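Local coordinates for guanine nucleotide exchange protein (Legionella pneumophila, PDB 1XSZ), which probably acts as a guanine nucleotide exchange factor for ADP-ribosylation factors, with a Sec7 domain whose active site is covered by a C-terminal cap, at residues G238-P250 and G259-T271. Residues are numbered along the deposited sequence; the frame is centred on the assembly and turned at random.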
ATOM      1  N   GLY A 238       7.262  24.361   9.772  1.00 32.48           N
ATOM      2  CA  GLY A 238       8.488  24.307   8.996  1.00 35.14           C
ATOM      3  C   GLY A 238       8.334  24.535   7.502  1.00 36.94           C
ATOM      4  O   GLY A 238       9.050  25.350   6.916  1.00 36.84           O
ATOM      5  N   ILE A 239       7.400  23.823   6.879  1.00 37.75           N
ATOM      6  CA  ILE A 239       7.176  23.947   5.442  1.00 38.29           C
ATOM      7  C   ILE A 239       6.918  25.387   5.009  1.00 39.29           C
ATOM      8  O   ILE A 239       6.717  26.273   5.842  1.00 40.78           O
ATOM      9  CB  ILE A 239       5.996  23.066   4.981  1.00 38.26           C
ATOM     10  CG1 ILE A 239       4.701  23.539   5.639  1.00 36.70           C
ATOM     11  CG2 ILE A 239       6.278  21.610   5.328  1.00 38.46           C
ATOM     12  CD1 ILE A 239       3.483  22.747   5.232  1.00 37.78           C
ATOM     13  N   GLY A 240       6.922  25.613   3.700  1.00 39.69           N
ATOM     14  CA  GLY A 240       6.707  26.950   3.177  1.00 40.09           C
ATOM     15  C   GLY A 240       5.297  27.484   3.336  1.00 39.81           C
ATOM     16  O   GLY A 240       4.472  26.905   4.043  1.00 40.01           O
ATOM     17  N   ASP A 241       5.029  28.605   2.674  1.00 39.04           N
ATOM     18  CA  ASP A 241       3.718  29.236   2.724  1.00 37.96           C
ATOM     19  C   ASP A 241       2.997  28.997   1.402  1.00 36.69           C
ATOM     20  O   ASP A 241       1.860  29.429   1.215  1.00 36.17           O
ATOM     21  CB  ASP A 241       3.866  30.744   2.962  1.00 40.37           C
ATOM     22  CG  ASP A 241       4.661  31.065   4.217  1.00 41.77           C
ATOM     23  OD1 ASP A 241       4.841  32.265   4.514  1.00 44.02           O
ATOM     24  OD2 ASP A 241       5.106  30.123   4.907  1.00 43.64           O
ATOM     25  N   ASN A 242       3.666  28.299   0.488  1.00 35.05           N
ATOM     26  CA  ASN A 242       3.100  28.009  -0.825  1.00 33.70           C
ATOM     27  C   ASN A 242       2.774  26.531  -1.017  1.00 31.11           C
ATOM     28  O   ASN A 242       2.776  26.033  -2.142  1.00 30.39           O
ATOM     29  CB  ASN A 242       4.070  28.453  -1.922  1.00 36.08           C
ATOM     30  CG  ASN A 242       4.441  29.917  -1.813  1.00 37.86           C
ATOM     31  OD1 ASN A 242       3.579  30.794  -1.867  1.00 39.23           O
ATOM     32  ND2 ASN A 242       5.732  30.190  -1.656  1.00 39.15           N
ATOM     33  N   VAL A 243       2.496  25.834   0.078  1.00 29.62           N
ATOM     34  CA  VAL A 243       2.168  24.417  -0.002  1.00 27.61           C
ATOM     35  C   VAL A 243       0.661  24.211  -0.012  1.00 27.13           C
ATOM     36  O   VAL A 243      -0.042  24.629   0.909  1.00 28.18           O
ATOM     37  CB  VAL A 243       2.771  23.626   1.181  1.00 26.89           C
ATOM     38  CG1 VAL A 243       2.400  22.150   1.067  1.00 25.46           C
ATOM     39  CG2 VAL A 243       4.281  23.783   1.191  1.00 26.98           C
ATOM     40  N   LYS A 244       0.172  23.571  -1.068  1.00 26.10           N
ATOM     41  CA  LYS A 244      -1.249  23.290  -1.200  1.00 25.82           C
ATOM     42  C   LYS A 244      -1.472  21.836  -0.815  1.00 24.17           C
ATOM     43  O   LYS A 244      -0.543  21.026  -0.860  1.00 23.05           O
ATOM     44  CB  LYS A 244      -1.715  23.521  -2.640  1.00 28.42           C
ATOM     45  CG  LYS A 244      -1.054  22.608  -3.660  1.00 32.13           C
ATOM     46  CD  LYS A 244      -1.685  22.759  -5.035  1.00 35.47           C
ATOM     47  CE  LYS A 244      -1.077  21.778  -6.027  1.00 37.20           C
ATOM     48  NZ  LYS A 244      -1.729  21.859  -7.364  1.00 38.88           N
ATOM     49  N   THR A 245      -2.699  21.506  -0.437  1.00 22.32           N
ATOM     50  CA  THR A 245      -3.015  20.142  -0.040  1.00 22.98           C
ATOM     51  C   THR A 245      -4.350  19.643  -0.555  1.00 23.89           C
ATOM     52  O   THR A 245      -5.274  20.420  -0.802  1.00 24.15           O
ATOM     53  CB  THR A 245      -3.046  19.998   1.492  1.00 23.13           C
ATOM     54  OG1 THR A 245      -3.978  20.941   2.043  1.00 25.12           O
ATOM     55  CG2 THR A 245      -1.672  20.238   2.084  1.00 23.54           C
ATOM     56  N   THR A 246      -4.425  18.329  -0.721  1.00 22.88           N
ATOM     57  CA  THR A 246      -5.638  17.645  -1.138  1.00 23.13           C
ATOM     58  C   THR A 246      -5.680  16.453  -0.199  1.00 22.83           C
ATOM     59  O   THR A 246      -4.633  15.935   0.200  1.00 21.00           O
ATOM     60  CB  THR A 246      -5.582  17.152  -2.606  1.00 23.79           C
ATOM     61  OG1 THR A 246      -4.457  16.286  -2.792  1.00 26.39           O
ATOM     62  CG2 THR A 246      -5.481  18.331  -3.561  1.00 25.75           C
ATOM     63  N   VAL A 247      -6.880  16.037   0.184  1.00 22.94           N
ATOM     64  CA  VAL A 247      -7.029  14.911   1.091  1.00 23.31           C
ATOM     65  C   VAL A 247      -7.858  13.798   0.476  1.00 24.24           C
ATOM     66  O   VAL A 247      -8.972  14.028   0.003  1.00 25.64           O
ATOM     67  CB  VAL A 247      -7.700  15.339   2.414  1.00 23.51           C
ATOM     68  CG1 VAL A 247      -7.889  14.123   3.321  1.00 23.17           C
ATOM     69  CG2 VAL A 247      -6.856  16.399   3.108  1.00 25.40           C
ATOM     70  N   ASP A 248      -7.295  12.595   0.474  1.00 23.49           N
ATOM     71  CA  ASP A 248      -7.978  11.415  -0.043  1.00 24.25           C
ATOM     72  C   ASP A 248      -8.651  10.748   1.143  1.00 22.91           C
ATOM     73  O   ASP A 248      -7.978  10.198   2.015  1.00 21.37           O
ATOM     74  CB  ASP A 248      -6.980  10.431  -0.657  1.00 28.03           C
ATOM     75  CG  ASP A 248      -6.793  10.637  -2.142  1.00 32.56           C
ATOM     76  OD1 ASP A 248      -6.455  11.764  -2.551  1.00 35.48           O
ATOM     77  OD2 ASP A 248      -6.980   9.663  -2.901  1.00 36.18           O
ATOM     78  N   GLN A 249      -9.976  10.806   1.192  1.00 20.80           N
ATOM     79  CA  GLN A 249     -10.701  10.181   2.287  1.00 20.16           C
ATOM     80  C   GLN A 249     -10.576   8.666   2.167  1.00 18.76           C
ATOM     81  O   GLN A 249     -10.476   8.125   1.066  1.00 18.62           O
ATOM     82  CB  GLN A 249     -12.172  10.597   2.260  1.00 22.24           C
ATOM     83  CG  GLN A 249     -12.403  12.084   2.517  1.00 23.76           C
ATOM     84  CD  GLN A 249     -11.816  12.550   3.837  1.00 24.16           C
ATOM     85  OE1 GLN A 249     -11.973  11.895   4.865  1.00 25.11           O
ATOM     86  NE2 GLN A 249     -11.145  13.698   3.814  1.00 26.71           N
ATOM     87  N   PRO A 250     -10.576   7.963   3.303  1.00 17.28           N
ATOM     88  CA  PRO A 250     -10.455   6.503   3.319  1.00 17.05           C
ATOM     89  C   PRO A 250     -11.730   5.732   2.997  1.00 17.65           C
ATOM     90  O   PRO A 250     -12.810   6.074   3.482  1.00 18.37           O
ATOM     91  CB  PRO A 250      -9.999   6.228   4.741  1.00 17.44           C
ATOM     92  CG  PRO A 250     -10.792   7.255   5.516  1.00 17.77           C
ATOM     93  CD  PRO A 250     -10.585   8.501   4.677  1.00 17.46           C
ATOM     94  N   GLY A 259      -7.146   0.533   9.601  1.00 12.75           N
ATOM     95  CA  GLY A 259      -7.169   1.690  10.488  1.00 13.17           C
ATOM     96  C   GLY A 259      -6.894   2.977   9.723  1.00 12.38           C
ATOM     97  O   GLY A 259      -6.754   4.053  10.300  1.00 13.48           O
ATOM     98  N   TYR A 260      -6.835   2.866   8.403  1.00 12.10           N
ATOM     99  CA  TYR A 260      -6.563   3.985   7.514  1.00 11.62           C
ATOM    100  C   TYR A 260      -7.543   5.137   7.726  1.00 13.48           C
ATOM    101  O   TYR A 260      -8.762   4.925   7.789  1.00 14.76           O
ATOM    102  CB  TYR A 260      -6.642   3.479   6.070  1.00 12.25           C
ATOM    103  CG  TYR A 260      -6.302   4.465   4.976  1.00 11.96           C
ATOM    104  CD1 TYR A 260      -5.114   5.204   4.995  1.00 11.59           C
ATOM    105  CD2 TYR A 260      -7.135   4.590   3.861  1.00 13.32           C
ATOM    106  CE1 TYR A 260      -4.770   6.036   3.923  1.00 12.83           C
ATOM    107  CE2 TYR A 260      -6.802   5.407   2.797  1.00 14.08           C
ATOM    108  CZ  TYR A 260      -5.625   6.129   2.825  1.00 12.20           C
ATOM    109  OH  TYR A 260      -5.312   6.937   1.759  1.00 15.15           O
ATOM    110  N   LYS A 261      -7.002   6.348   7.828  1.00 13.23           N
ATOM    111  CA  LYS A 261      -7.812   7.549   8.010  1.00 14.73           C
ATOM    112  C   LYS A 261      -7.657   8.515   6.838  1.00 15.69           C
ATOM    113  O   LYS A 261      -8.240   9.603   6.841  1.00 16.97           O
ATOM    114  CB  LYS A 261      -7.441   8.262   9.315  1.00 15.66           C
ATOM    115  CG  LYS A 261      -7.719   7.446  10.564  1.00 18.59           C
ATOM    116  CD  LYS A 261      -7.763   8.318  11.809  1.00 24.24           C
ATOM    117  CE  LYS A 261      -8.955   9.264  11.772  1.00 23.96           C
ATOM    118  NZ  LYS A 261      -9.063  10.066  13.022  1.00 27.30           N
ATOM    119  N   GLY A 262      -6.868   8.124   5.839  1.00 14.47           N
ATOM    120  CA  GLY A 262      -6.675   8.967   4.675  1.00 14.62           C
ATOM    121  C   GLY A 262      -5.241   9.374   4.388  1.00 13.82           C
ATOM    122  O   GLY A 262      -4.337   9.158   5.209  1.00 14.07           O
ATOM    123  N   THR A 263      -5.037   9.959   3.213  1.00 14.28           N
ATOM    124  CA  THR A 263      -3.730  10.430   2.776  1.00 15.00           C
ATOM    125  C   THR A 263      -3.815  11.896   2.369  1.00 16.63           C
ATOM    126  O   THR A 263      -4.712  12.294   1.623  1.00 17.90           O
ATOM    127  CB  THR A 263      -3.217   9.631   1.566  1.00 15.76           C
ATOM    128  OG1 THR A 263      -3.086   8.255   1.930  1.00 17.39           O
ATOM    129  CG2 THR A 263      -1.864  10.161   1.104  1.00 17.84           C
ATOM    130  N   ILE A 264      -2.884  12.693   2.873  1.00 16.22           N
ATOM    131  CA  ILE A 264      -2.827  14.110   2.544  1.00 17.07           C
ATOM    132  C   ILE A 264      -1.670  14.278   1.573  1.00 17.69           C
ATOM    133  O   ILE A 264      -0.572  13.777   1.821  1.00 18.38           O
ATOM    134  CB  ILE A 264      -2.538  14.966   3.794  1.00 16.12           C
ATOM    135  CG1 ILE A 264      -3.597  14.703   4.864  1.00 19.06           C
ATOM    136  CG2 ILE A 264      -2.495  16.449   3.413  1.00 18.27           C
ATOM    137  CD1 ILE A 264      -3.249  15.267   6.222  1.00 20.25           C
ATOM    138  N   THR A 265      -1.913  14.955   0.459  1.00 18.19           N
ATOM    139  CA  THR A 265      -0.855  15.191  -0.510  1.00 17.86           C
ATOM    140  C   THR A 265      -0.470  16.663  -0.463  1.00 18.36           C
ATOM    141  O   THR A 265      -1.313  17.546  -0.654  1.00 19.11           O
ATOM    142  CB  THR A 265      -1.286  14.819  -1.944  1.00 18.87           C
ATOM    143  OG1 THR A 265      -1.595  13.420  -1.998  1.00 20.79           O
ATOM    144  CG2 THR A 265      -0.166  15.113  -2.931  1.00 21.28           C
ATOM    145  N   LEU A 266       0.801  16.917  -0.174  1.00 18.64           N
ATOM    146  CA  LEU A 266       1.328  18.277  -0.100  1.00 18.91           C
ATOM    147  C   LEU A 266       2.076  18.598  -1.381  1.00 19.67           C
ATOM    148  O   LEU A 266       2.924  17.827  -1.826  1.00 19.37           O
ATOM    149  CB  LEU A 266       2.293  18.423   1.079  1.00 17.82           C
ATOM    150  CG  LEU A 266       1.729  18.386   2.498  1.00 18.30           C
ATOM    151  CD1 LEU A 266       1.117  17.030   2.796  1.00 21.53           C
ATOM    152  CD2 LEU A 266       2.844  18.687   3.476  1.00 19.87           C
ATOM    153  N   THR A 267       1.766  19.743  -1.974  1.00 20.06           N
ATOM    154  CA  THR A 267       2.433  20.153  -3.198  1.00 22.72           C
ATOM    155  C   THR A 267       2.825  21.619  -3.096  1.00 23.90           C
ATOM    156  O   THR A 267       1.986  22.472  -2.809  1.00 23.37           O
ATOM    157  CB  THR A 267       1.518  19.979  -4.429  1.00 24.27           C
ATOM    158  OG1 THR A 267       1.060  18.625  -4.503  1.00 24.63           O
ATOM    159  CG2 THR A 267       2.279  20.315  -5.702  1.00 25.92           C
ATOM    160  N   ASP A 268       4.104  21.907  -3.313  1.00 26.53           N
ATOM    161  CA  ASP A 268       4.581  23.284  -3.266  1.00 30.00           C
ATOM    162  C   ASP A 268       4.299  23.889  -4.637  1.00 32.08           C
ATOM    163  O   ASP A 268       4.835  23.433  -5.646  1.00 31.59           O
ATOM    164  CB  ASP A 268       6.081  23.321  -2.966  1.00 30.56           C
ATOM    165  CG  ASP A 268       6.597  24.733  -2.758  1.00 32.71           C
ATOM    166  OD1 ASP A 268       6.484  25.553  -3.694  1.00 34.64           O
ATOM    167  OD2 ASP A 268       7.113  25.022  -1.658  1.00 32.87           O
ATOM    168  N   ASN A 269       3.450  24.911  -4.666  1.00 34.84           N
ATOM    169  CA  ASN A 269       3.066  25.564  -5.915  1.00 37.62           C
ATOM    170  C   ASN A 269       4.196  26.267  -6.659  1.00 38.63           C
ATOM    171  O   ASN A 269       4.036  26.631  -7.824  1.00 39.69           O
ATOM    172  CB  ASN A 269       1.939  26.566  -5.653  1.00 39.83           C
ATOM    173  CG  ASN A 269       0.663  25.897  -5.184  1.00 41.88           C
ATOM    174  OD1 ASN A 269       0.118  25.028  -5.864  1.00 43.54           O
ATOM    175  ND2 ASN A 269       0.177  26.303  -4.016  1.00 43.41           N
ATOM    176  N   LYS A 270       5.334  26.453  -6.000  1.00 39.18           N
ATOM    177  CA  LYS A 270       6.460  27.133  -6.632  1.00 39.71           C
ATOM    178  C   LYS A 270       7.598  26.211  -7.058  1.00 39.00           C
ATOM    179  O   LYS A 270       8.213  26.422  -8.103  1.00 39.34           O
ATOM    180  CB  LYS A 270       7.000  28.218  -5.697  1.00 40.58           C
ATOM    181  CG  LYS A 270       5.986  29.301  -5.371  1.00 42.80           C
ATOM    182  CD  LYS A 270       5.514  30.009  -6.634  1.00 44.14           C
ATOM    183  CE  LYS A 270       4.372  30.966  -6.337  1.00 45.13           C
ATOM    184  NZ  LYS A 270       3.182  30.251  -5.796  1.00 46.19           N
ATOM    185  N   THR A 271       7.875  25.190  -6.254  1.00 37.65           N
ATOM    186  CA  THR A 271       8.953  24.254  -6.556  1.00 36.05           C
ATOM    187  C   THR A 271       8.441  22.927  -7.109  1.00 34.84           C
ATOM    188  O   THR A 271       9.210  22.142  -7.663  1.00 35.52           O
ATOM    189  CB  THR A 271       9.785  23.955  -5.298  1.00 36.25           C
ATOM    190  OG1 THR A 271       8.959  23.298  -4.329  1.00 35.18           O
ATOM    191  CG2 THR A 271      10.323  25.247  -4.696  1.00 35.94           C
TER
HETATM  192  O   HOH W   1       6.393  27.037   0.034  1.00 40.95           O
HETATM  193  O   HOH W   2      -3.895  12.483  -1.159  1.00 25.99           O
HETATM  194  O   HOH W   3      -7.533   7.361   0.216  1.00 32.61           O
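Lys244 and Thr267 face each other across antiparallel strands 243-248 and 260-268, and the lysine illustrates how an extended side chain can rise from a sheet beside its cross-strand neighbour. Lys244 N bonds to Thr267 O at 2.7 Å (167° at the hydrogen), and Thr267 N returns a bond to Lys244 O; Thr246-Thr265 and Asp248-Thr263 pair likewise. Lys244 CB sits 3.6 Å from Asn269 ND2. With chi1 at 63°, Lys244 CG lies between its backbone N and carbonyl carbon, 3.2 Å from Thr267 O. Lys244 CD makes a close carbon-to-oxygen contact with Asn269 OD1 (3.0 Å), and Lys244 CE rests 3.5 Å from Thr267 CB. Lys244 NZ, 4.0 Å from Asn269 OD1, is too far for a direct hydrogen bond, while the Thr267 hydroxyl bonds to Gln274. Further along, water 2 joins Asp248 OD1, Thr263 O and Thr265 OG1. On the other, largely apolar face, Val243 CG1 packs against Leu266 CB at 3.7 Å, Thr245 and Ile264 meet helix 216-224, and Asp268 lies at one end. Pro250 CB approaches Tyr260 CD2 at 3.4 Å. In this capping-domain edge strand, the backbone ladder thus sets the register, Lys244 contributes aliphatic carbons, and the opposite face supplies hydrophobic packing.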